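Local coordinates for protein esterase (Alcaligenes sp., PDB 1QLW) that probably hydrolyses carboxylic esters, as a bacterial esterase of the alpha/beta hydrolase fold, at residues 12-17 against 56-61; 19-24 against 52-57; 63-68 against 95-100. All blocks are in the same frame, centred on the assembly; numbering follows the deposited sequence.

Contact 1: 12-17 against 56-61; sequences PLTLSG and IPQRAK. With SO4 (sulfate ion), chain C.
A classic beta bulge forms where strand 13-23 pairs with the end of strand 43-57: Ser16 and Gly17 both stand opposite Ile56. The carbonyl oxygen of Ile56 is gripped twice. Ser16 N comes in nearly along the C=O axis at 2.7 Å from Ile56 O, though its N-H is bent (132°), while Gly17 N takes a lone pair in the carbonyl plane, a longer but straighter bond. In return Ile56 N donates to Gly17 O at 2.9 Å, from above that carbonyl plane. Beyond the bulge the strands separate, and a water bridges them, donating a hydrogen bond to Thr14 O (2.7 Å) and accepting one from Gln58 N. Gln58 crosses Thr14 obliquely, its amide carbon CD 3.5 Å from Thr14 CG2. That methyl lies anti to the backbone N, and Thr14 OG1 hydrogen-bonds Thr14 OG1 of the second subunit. Ser16 OG, also anti to its backbone N (chi1 171°), reaches O4 of a sulfate at 2.8 Å; Arg59 N donates to O1 and O2 of the same ion, probably a crystallisation solute. The bulge follows directly on residues 13-15, which pair antiparallel with a strand of the second subunit and carry the sheet across the interface.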
loop_
_atom_site.group_PDB
_atom_site.type_symbol
_atom_site.label_atom_id
_atom_site.label_comp_id
_atom_site.label_asym_id
_atom_site.label_seq_id
_atom_site.Cartn_x
_atom_site.Cartn_y
_atom_site.Cartn_z
ATOM N N PRO A 12 -0.628 25.007 1.806
ATOM C CA PRO A 12 -1.442 23.854 2.161
ATOM C C PRO A 12 -2.356 23.392 1.052
ATOM O O PRO A 12 -2.501 24.033 0.013
ATOM C CB PRO A 12 -2.233 24.334 3.377
ATOM C CG PRO A 12 -2.331 25.807 3.191
ATOM C CD PRO A 12 -1.037 26.222 2.551
ATOM N N LEU A 13 -2.914 22.203 1.225
ATOM C CA LEU A 13 -3.902 21.653 0.303
ATOM C C LEU A 13 -5.173 21.357 1.091
ATOM O O LEU A 13 -5.126 20.776 2.165
ATOM C CB LEU A 13 -3.400 20.383 -0.366
ATOM C CG LEU A 13 -4.408 19.636 -1.247
ATOM C CD1 LEU A 13 -4.936 20.482 -2.394
ATOM C CD2 LEU A 13 -3.778 18.360 -1.786
ATOM N N THR A 14 -6.306 21.763 0.543
ATOM C CA THR A 14 -7.593 21.505 1.153
ATOM C C THR A 14 -8.312 20.439 0.353
ATOM O O THR A 14 -8.428 20.526 -0.873
ATOM C CB THR A 14 -8.451 22.768 1.290
ATOM O OG1 THR A 14 -7.768 23.686 2.145
ATOM C CG2 THR A 14 -9.803 22.464 1.911
ATOM N N LEU A 15 -8.783 19.431 1.069
ATOM C CA LEU A 15 -9.547 18.394 0.423
ATOM C C LEU A 15 -10.980 18.360 0.920
ATOM O O LEU A 15 -11.284 18.490 2.109
ATOM C CB LEU A 15 -8.911 17.032 0.673
ATOM C CG LEU A 15 -7.497 16.815 0.134
ATOM C CD1 LEU A 15 -7.035 15.400 0.435
ATOM C CD2 LEU A 15 -7.421 17.060 -1.362
ATOM N N SER A 16 -11.866 18.173 -0.048
ATOM C CA SER A 16 -13.281 18.005 0.257
ATOM C C SER A 16 -13.444 16.627 0.892
ATOM O O SER A 16 -14.282 16.484 1.782
ATOM C CB SER A 16 -14.074 18.084 -1.036
ATOM O OG SER A 16 -15.417 17.726 -0.817
ATOM N N GLY A 17 -12.672 15.630 0.478
ATOM C CA GLY A 17 -12.775 14.310 1.082
ATOM C C GLY A 17 -11.580 13.454 0.688
ATOM O O GLY A 17 -10.804 13.797 -0.193
ATOM N N ILE A 56 -10.100 14.033 -2.960
ATOM C CA ILE A 56 -11.035 14.865 -3.716
ATOM C C ILE A 56 -10.804 16.321 -3.323
ATOM O O ILE A 56 -11.021 16.683 -2.161
ATOM C CB ILE A 56 -12.490 14.482 -3.359
ATOM C CG1 ILE A 56 -12.753 13.002 -3.607
ATOM C CG2 ILE A 56 -13.470 15.372 -4.115
ATOM C CD1 ILE A 56 -14.112 12.431 -3.512
ATOM N N PRO A 57 -10.340 17.143 -4.249
ATOM C CA PRO A 57 -10.131 18.558 -3.965
ATOM C C PRO A 57 -11.479 19.250 -3.861
ATOM O O PRO A 57 -12.516 18.704 -4.266
ATOM C CB PRO A 57 -9.293 19.050 -5.146
ATOM C CG PRO A 57 -9.747 18.192 -6.276
ATOM C CD PRO A 57 -10.036 16.835 -5.663
ATOM N N GLN A 58 -11.467 20.497 -3.389
ATOM C CA GLN A 58 -12.695 21.276 -3.393
ATOM C C GLN A 58 -13.111 21.573 -4.824
ATOM O O GLN A 58 -12.274 21.809 -5.690
ATOM C CB GLN A 58 -12.459 22.597 -2.646
ATOM C CG GLN A 58 -12.056 22.348 -1.199
ATOM C CD GLN A 58 -12.147 23.625 -0.389
ATOM O OE1 GLN A 58 -11.405 24.563 -0.644
ATOM N NE2 GLN A 58 -13.056 23.622 0.567
ATOM N N ARG A 59 -14.412 21.562 -5.105
ATOM C CA ARG A 59 -14.944 21.902 -6.420
ATOM C C ARG A 59 -14.224 21.120 -7.503
ATOM O O ARG A 59 -13.773 21.663 -8.514
ATOM C CB ARG A 59 -14.797 23.417 -6.676
ATOM C CG ARG A 59 -15.458 24.195 -5.526
ATOM C CD ARG A 59 -15.622 25.615 -5.942
ATOM N NE ARG A 59 -14.413 26.211 -6.246
ATOM C CZ ARG A 59 -13.838 26.598 -5.249
ATOM N NH1 ARG A 59 -13.319 26.233 -4.110
ATOM N NH2 ARG A 59 -13.752 27.703 -6.178
ATOM N N ALA A 60 -14.127 19.806 -7.310
ATOM C CA ALA A 60 -13.332 19.001 -8.209
ATOM C C ALA A 60 -13.834 19.047 -9.636
ATOM O O ALA A 60 -15.030 19.162 -9.890
ATOM C CB ALA A 60 -13.272 17.545 -7.758
ATOM N N LYS A 61 -12.912 18.932 -10.569
ATOM C CA LYS A 61 -13.265 18.849 -11.981
ATOM C C LYS A 61 -14.137 17.609 -12.189
ATOM O O LYS A 61 -14.115 16.648 -11.415
ATOM C CB LYS A 61 -12.019 18.807 -12.836
ATOM C CG LYS A 61 -11.320 20.173 -12.834
ATOM C CD LYS A 61 -9.999 20.101 -13.557
ATOM C CE LYS A 61 -9.235 21.398 -13.664
ATOM N NZ LYS A 61 -9.840 22.345 -14.637
HETATM S S SO4 C . -17.094 20.457 -2.734
HETATM O O1 SO4 C . -15.792 21.087 -2.287
HETATM O O2 SO4 C . -17.220 21.012 -4.144
HETATM O O3 SO4 C . -18.252 20.842 -1.916
HETATM O O4 SO4 C . -16.859 18.987 -2.860
HETATM O O HOH W 1 -8.859 21.842 -3.154
#

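Contact 2: 19-24 against 52-57; sequences GSFFVG and VRYQIP
Strands 19-23 and 52-57 run antiparallel; the axes of these segments come within 4.7 Å and their directions differ by 146°. Gly19-Tyr54 and Phe21-Val52 are hydrogen-bonded pairs, each with two N-H...O bonds; Tyr54 N to Gly19 O is the straightest (2.8 Å, 169°). Ser20-Arg53 is the non-hydrogen-bonded pair between them. On the face bearing Phe21, Val52 and Tyr54, the Tyr54 ring folds back over Gly19, because its CG occupies the crowded position between backbone N and carbonyl carbon (chi1 69°). Gly19 CA lies over the ring face in a CH-pi contact, 3.7 Å from the Tyr54 centroid. These strands belong to the antiparallel N-terminal part of the alpha/beta hydrolase sheet, and helix 185-197 packs on Phe21 and Val23. Phe21 takes the same rotamer and lies alongside Val52, whose CB sits over its face, 4.1 Å from the Phe21 centroid. Phe21 and Tyr54 meet rim to rim, Phe21 CE1 3.6 Å from Tyr54 CD2. On the opposite face, Arg53 bends at chi2 so that NH1 donates to Ser20 OG at 2.9 Å, roughly in the guanidinium plane. Ser20 OG also hydrogen-bonds Glu79 OE1, and Arg53 NH2 salt-bridges Asp89, both of the second subunit.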
loop_
_atom_site.group_PDB
_atom_site.type_symbol
_atom_site.label_atom_id
_atom_site.label_comp_id
_atom_site.label_asym_id
_atom_site.label_seq_id
_atom_site.Cartn_x
_atom_site.Cartn_y
_atom_site.Cartn_z
ATOM N N GLY A 19 -10.327 8.951 1.179
ATOM C CA GLY A 19 -10.703 7.645 1.693
ATOM C C GLY A 19 -10.045 6.543 0.877
ATOM O O GLY A 19 -9.235 6.778 -0.028
ATOM N N SER A 20 -10.490 5.336 1.174
ATOM C CA SER A 20 -9.954 4.129 0.581
ATOM C C SER A 20 -11.041 3.075 0.495
ATOM O O SER A 20 -11.924 3.029 1.372
ATOM C CB SER A 20 -8.858 3.528 1.495
ATOM O OG SER A 20 -7.852 4.468 1.728
ATOM N N PHE A 21 -10.955 2.230 -0.524
ATOM C CA PHE A 21 -11.905 1.136 -0.680
ATOM C C PHE A 21 -11.260 0.111 -1.622
ATOM O O PHE A 21 -10.185 0.374 -2.173
ATOM C CB PHE A 21 -13.260 1.595 -1.204
ATOM C CG PHE A 21 -13.247 2.312 -2.520
ATOM C CD1 PHE A 21 -13.058 3.685 -2.595
ATOM C CD2 PHE A 21 -13.390 1.631 -3.714
ATOM C CE1 PHE A 21 -13.074 4.353 -3.808
ATOM C CE2 PHE A 21 -13.385 2.276 -4.940
ATOM C CZ PHE A 21 -13.230 3.641 -4.977
ATOM N N PHE A 22 -11.947 -1.007 -1.794
ATOM C CA PHE A 22 -11.488 -2.019 -2.724
ATOM C C PHE A 22 -12.532 -2.259 -3.793
ATOM O O PHE A 22 -13.737 -2.087 -3.581
ATOM C CB PHE A 22 -11.236 -3.369 -2.013
ATOM C CG PHE A 22 -9.957 -3.317 -1.223
ATOM C CD1 PHE A 22 -9.895 -2.721 0.032
ATOM C CD2 PHE A 22 -8.787 -3.858 -1.745
ATOM C CE1 PHE A 22 -8.690 -2.646 0.703
ATOM C CE2 PHE A 22 -7.596 -3.811 -1.060
ATOM C CZ PHE A 22 -7.545 -3.194 0.176
ATOM N N VAL A 23 -12.058 -2.679 -4.963
ATOM C CA VAL A 23 -12.914 -3.049 -6.073
ATOM C C VAL A 23 -12.675 -4.525 -6.398
ATOM O O VAL A 23 -11.546 -4.992 -6.525
ATOM C CB VAL A 23 -12.568 -2.219 -7.325
ATOM C CG1 VAL A 23 -13.369 -2.685 -8.518
ATOM C CG2 VAL A 23 -12.781 -0.748 -6.998
ATOM N N GLY A 24 -13.779 -5.261 -6.546
ATOM C CA GLY A 24 -13.696 -6.613 -7.055
ATOM C C GLY A 24 -13.213 -7.632 -6.041
ATOM O O GLY A 24 -13.385 -7.511 -4.824
ATOM N N VAL A 52 -7.864 0.951 -3.705
ATOM C CA VAL A 52 -8.039 2.276 -4.268
ATOM C C VAL A 52 -7.984 3.320 -3.152
ATOM O O VAL A 52 -8.781 3.249 -2.212
ATOM C CB VAL A 52 -9.382 2.417 -5.011
ATOM C CG1 VAL A 52 -9.461 3.773 -5.705
ATOM C CG2 VAL A 52 -9.599 1.275 -6.003
ATOM N N ARG A 53 -7.097 4.297 -3.273
ATOM C CA ARG A 53 -7.025 5.436 -2.355
ATOM C C ARG A 53 -7.475 6.659 -3.134
ATOM O O ARG A 53 -6.939 6.927 -4.218
ATOM C CB ARG A 53 -5.600 5.642 -1.850
ATOM C CG ARG A 53 -5.435 6.866 -0.962
ATOM C CD ARG A 53 -6.134 6.708 0.336
ATOM N NE ARG A 53 -5.675 7.709 1.297
ATOM C CZ ARG A 53 -6.213 7.884 2.492
ATOM N NH1 ARG A 53 -7.238 7.099 2.793
ATOM N NH2 ARG A 53 -5.754 8.790 3.346
ATOM N N TYR A 54 -8.454 7.406 -2.640
ATOM C CA TYR A 54 -8.978 8.576 -3.337
ATOM C C TYR A 54 -8.772 9.834 -2.491
ATOM O O TYR A 54 -8.826 9.838 -1.255
ATOM C CB TYR A 54 -10.459 8.394 -3.704
ATOM C CG TYR A 54 -11.456 8.386 -2.573
ATOM C CD1 TYR A 54 -12.028 9.572 -2.118
ATOM C CD2 TYR A 54 -11.854 7.201 -1.955
ATOM C CE1 TYR A 54 -12.947 9.576 -1.085
ATOM C CE2 TYR A 54 -12.781 7.217 -0.923
ATOM C CZ TYR A 54 -13.318 8.399 -0.475
ATOM O OH TYR A 54 -14.213 8.380 0.571
ATOM N N GLN A 55 -8.548 10.934 -3.214
ATOM C CA GLN A 55 -8.472 12.268 -2.628
ATOM C C GLN A 55 -9.260 13.190 -3.553
ATOM O O GLN A 55 -9.088 13.138 -4.772
ATOM C CB GLN A 55 -7.034 12.701 -2.411
ATOM C CG GLN A 55 -6.391 11.905 -1.282
ATOM C CD GLN A 55 -5.074 12.357 -0.751
ATOM O OE1 GLN A 55 -4.930 12.822 0.387
ATOM N NE2 GLN A 55 -4.076 12.200 -1.594
ATOM N N ILE A 56 -10.100 14.033 -2.960
ATOM C CA ILE A 56 -11.035 14.865 -3.716
ATOM C C ILE A 56 -10.804 16.321 -3.323
ATOM O O ILE A 56 -11.021 16.683 -2.161
ATOM C CB ILE A 56 -12.490 14.482 -3.359
ATOM C CG1 ILE A 56 -12.753 13.002 -3.607
ATOM C CG2 ILE A 56 -13.470 15.372 -4.115
ATOM C CD1 ILE A 56 -14.112 12.431 -3.512
ATOM N N PRO A 57 -10.340 17.143 -4.249
ATOM C CA PRO A 57 -10.131 18.558 -3.965
ATOM C C PRO A 57 -11.479 19.250 -3.861
ATOM O O PRO A 57 -12.516 18.704 -4.266
ATOM C CB PRO A 57 -9.293 19.050 -5.146
ATOM C CG PRO A 57 -9.747 18.192 -6.276
ATOM C CD PRO A 57 -10.036 16.835 -5.663
#

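Contact 3: 63-68 against 95-100; sequences YPITLI and KGYSTY
Residues 65-66 and 99-100 pair in parallel register, Ile65 with Thr99 and Thr66 with Tyr100, through three bonds of near-equal length: Ile65 N to Ser98 O, Tyr100 N to Ile65 O and Leu67 N to Tyr100 O, each 2.9 Å with the donor in the carbonyl plane. Just before the ladder a water accepts from Ser98 N and gives a weak bond to Tyr63 O. On the side of Ile65, the Tyr97 ring receives Ile65 CD1 over one face, offset toward the rim and 3.9 Å from the Tyr97 centroid, a CH-pi contact. The edge of the same ring meets Tyr63 O, 3.6 Å from Tyr97 CD1. Leu314 and Ile317 of helix 306-319 also pack on Tyr97; an alanine here removes the ring that Ile65 CD1 lies on and would probably loosen the packing of strand 65-68 against helix 306-319. On the other side Pro64 lies alongside Tyr100, pointing the same way, with Pro64 CB 3.6 Å from Tyr100 CE1. Thr66 crosses Tyr100 obliquely, Thr66 OG1 3.8 Å from Tyr100 CB, while this hydroxyl is hydrogen-bonded to Thr200. Thr99 OG1 hydrogen-bonds Asp89 OD1 of helix 88-94. That helix closes in a Schellman motif at Gly96, whose positive phi (97°) favours glycine, and the chain then enters the second strand of a beta-alpha-beta crossover, the repeating element of the parallel part of the alpha/beta hydrolase sheet.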
loop_
_atom_site.group_PDB
_atom_site.type_symbol
_atom_site.label_atom_id
_atom_site.label_comp_id
_atom_site.label_asym_id
_atom_site.label_seq_id
_atom_site.Cartn_x
_atom_site.Cartn_y
_atom_site.Cartn_z
ATOM N N TYR A 63 -14.212 14.989 -14.153
ATOM C CA TYR A 63 -13.680 13.653 -14.311
ATOM C C TYR A 63 -12.452 13.423 -13.455
ATOM O O TYR A 63 -11.442 14.106 -13.618
ATOM C CB TYR A 63 -13.321 13.406 -15.788
ATOM C CG TYR A 63 -14.508 13.578 -16.715
ATOM C CD1 TYR A 63 -15.611 12.733 -16.639
ATOM C CD2 TYR A 63 -14.579 14.667 -17.559
ATOM C CE1 TYR A 63 -16.714 12.907 -17.468
ATOM C CE2 TYR A 63 -15.662 14.861 -18.405
ATOM C CZ TYR A 63 -16.707 13.965 -18.343
ATOM O OH TYR A 63 -17.790 14.177 -19.166
ATOM N N PRO A 64 -12.516 12.496 -12.510
ATOM C CA PRO A 64 -11.329 12.128 -11.751
ATOM C C PRO A 64 -10.281 11.465 -12.631
ATOM O O PRO A 64 -10.618 10.871 -13.654
ATOM C CB PRO A 64 -11.843 11.086 -10.752
ATOM C CG PRO A 64 -13.293 11.425 -10.591
ATOM C CD PRO A 64 -13.697 11.765 -12.021
ATOM N N ILE A 65 -9.035 11.485 -12.194
ATOM C CA ILE A 65 -7.952 10.761 -12.826
ATOM C C ILE A 65 -7.635 9.537 -11.968
ATOM O O ILE A 65 -7.422 9.656 -10.764
ATOM C CB ILE A 65 -6.710 11.640 -13.027
ATOM C CG1 ILE A 65 -7.039 12.874 -13.882
ATOM C CG2 ILE A 65 -5.574 10.827 -13.637
ATOM C CD1 ILE A 65 -5.957 13.929 -13.941
ATOM N N THR A 66 -7.627 8.376 -12.614
ATOM C CA THR A 66 -7.225 7.124 -11.976
ATOM C C THR A 66 -5.793 6.827 -12.408
ATOM O O THR A 66 -5.524 6.710 -13.612
ATOM C CB THR A 66 -8.189 6.000 -12.371
ATOM O OG1 THR A 66 -9.507 6.292 -11.892
ATOM C CG2 THR A 66 -7.754 4.671 -11.786
ATOM N N LEU A 67 -4.886 6.710 -11.455
ATOM C CA LEU A 67 -3.459 6.499 -11.683
ATOM C C LEU A 67 -3.092 5.046 -11.441
ATOM O O LEU A 67 -3.370 4.517 -10.363
ATOM C CB LEU A 67 -2.610 7.412 -10.792
ATOM C CG LEU A 67 -2.795 8.916 -10.978
ATOM C CD1 LEU A 67 -2.024 9.679 -9.894
ATOM C CD2 LEU A 67 -2.312 9.352 -12.347
ATOM N N ILE A 68 -2.485 4.420 -12.447
ATOM C CA ILE A 68 -2.286 2.981 -12.511
ATOM C C ILE A 68 -0.812 2.662 -12.730
ATOM O O ILE A 68 -0.287 2.847 -13.844
ATOM C CB ILE A 68 -3.143 2.396 -13.655
ATOM C CG1 ILE A 68 -4.613 2.851 -13.603
ATOM C CG2 ILE A 68 -3.035 0.878 -13.688
ATOM C CD1 ILE A 68 -5.281 2.819 -14.960
ATOM N N LYS A 95 -4.190 20.888 -8.874
ATOM C CA LYS A 95 -4.729 21.366 -10.130
ATOM C C LYS A 95 -6.232 21.159 -10.226
ATOM O O LYS A 95 -6.829 21.537 -11.250
ATOM C CB LYS A 95 -3.962 20.726 -11.287
ATOM C CG LYS A 95 -2.526 21.220 -11.376
ATOM C CD LYS A 95 -2.455 22.642 -11.887
ATOM C CE LYS A 95 -1.076 23.055 -12.336
ATOM N NZ LYS A 95 -1.121 24.287 -13.167
ATOM N N GLY A 96 -6.859 20.598 -9.198
ATOM C CA GLY A 96 -8.297 20.492 -9.140
ATOM C C GLY A 96 -8.906 19.187 -9.580
ATOM O O GLY A 96 -10.124 19.112 -9.735
ATOM N N TYR A 97 -8.075 18.163 -9.821
ATOM C CA TYR A 97 -8.585 16.854 -10.180
ATOM C C TYR A 97 -8.638 15.940 -8.962
ATOM O O TYR A 97 -7.674 15.814 -8.218
ATOM C CB TYR A 97 -7.646 16.174 -11.195
ATOM C CG TYR A 97 -7.718 16.806 -12.563
ATOM C CD1 TYR A 97 -8.640 16.341 -13.490
ATOM C CD2 TYR A 97 -6.880 17.844 -12.941
ATOM C CE1 TYR A 97 -8.753 16.866 -14.755
ATOM C CE2 TYR A 97 -6.987 18.383 -14.229
ATOM C CZ TYR A 97 -7.937 17.909 -15.103
ATOM O OH TYR A 97 -8.080 18.411 -16.383
ATOM N N SER A 98 -9.762 15.248 -8.820
ATOM C CA SER A 98 -9.812 14.111 -7.926
ATOM C C SER A 98 -8.901 13.000 -8.424
ATOM O O SER A 98 -8.797 12.812 -9.639
ATOM C CB SER A 98 -11.231 13.583 -7.826
ATOM O OG SER A 98 -12.044 14.576 -7.223
ATOM N N THR A 99 -8.253 12.318 -7.496
ATOM C CA THR A 99 -7.339 11.253 -7.860
ATOM C C THR A 99 -7.739 9.940 -7.192
ATOM O O THR A 99 -8.157 9.908 -6.029
ATOM C CB THR A 99 -5.881 11.516 -7.476
ATOM O OG1 THR A 99 -5.791 11.620 -6.061
ATOM C CG2 THR A 99 -5.372 12.768 -8.169
ATOM N N TYR A 100 -7.632 8.876 -7.971
ATOM C CA TYR A 100 -7.892 7.506 -7.508
ATOM C C TYR A 100 -6.613 6.727 -7.797
ATOM O O TYR A 100 -6.321 6.485 -8.966
ATOM C CB TYR A 100 -9.118 6.903 -8.179
ATOM C CG TYR A 100 -10.406 7.526 -7.704
ATOM C CD1 TYR A 100 -10.792 8.799 -8.079
ATOM C CD2 TYR A 100 -11.249 6.851 -6.830
ATOM C CE1 TYR A 100 -11.929 9.393 -7.571
ATOM C CE2 TYR A 100 -12.406 7.419 -6.342
ATOM C CZ TYR A 100 -12.746 8.695 -6.706
ATOM O OH TYR A 100 -13.884 9.285 -6.225
HETATM O O HOH W 2 -11.610 15.521 -11.035
#

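From the N terminus, strand 13-23 supplies the first halves of contacts 1 and 2, and strand 43-57 with the loop after it supplies the second. Contact 2 (19-24 with 52-57) therefore nests inside contact 1 (12-17 with 56-61), both closing the loop that runs through strand 26-30 and back along strand 43-57 and sharing Ile56 and Pro57. Contact 3 (63-68 with 95-100) follows in series, closing a separate loop through helix 88-94. All three join in one sheet: strand 43-57 also pairs with strand 99-103, Gln55 O lying 3.0 Å from Thr99 N, which ties the antiparallel N-terminal strands to the parallel core. Contacts 1 and 2 touch the second subunit; contact 3 does not.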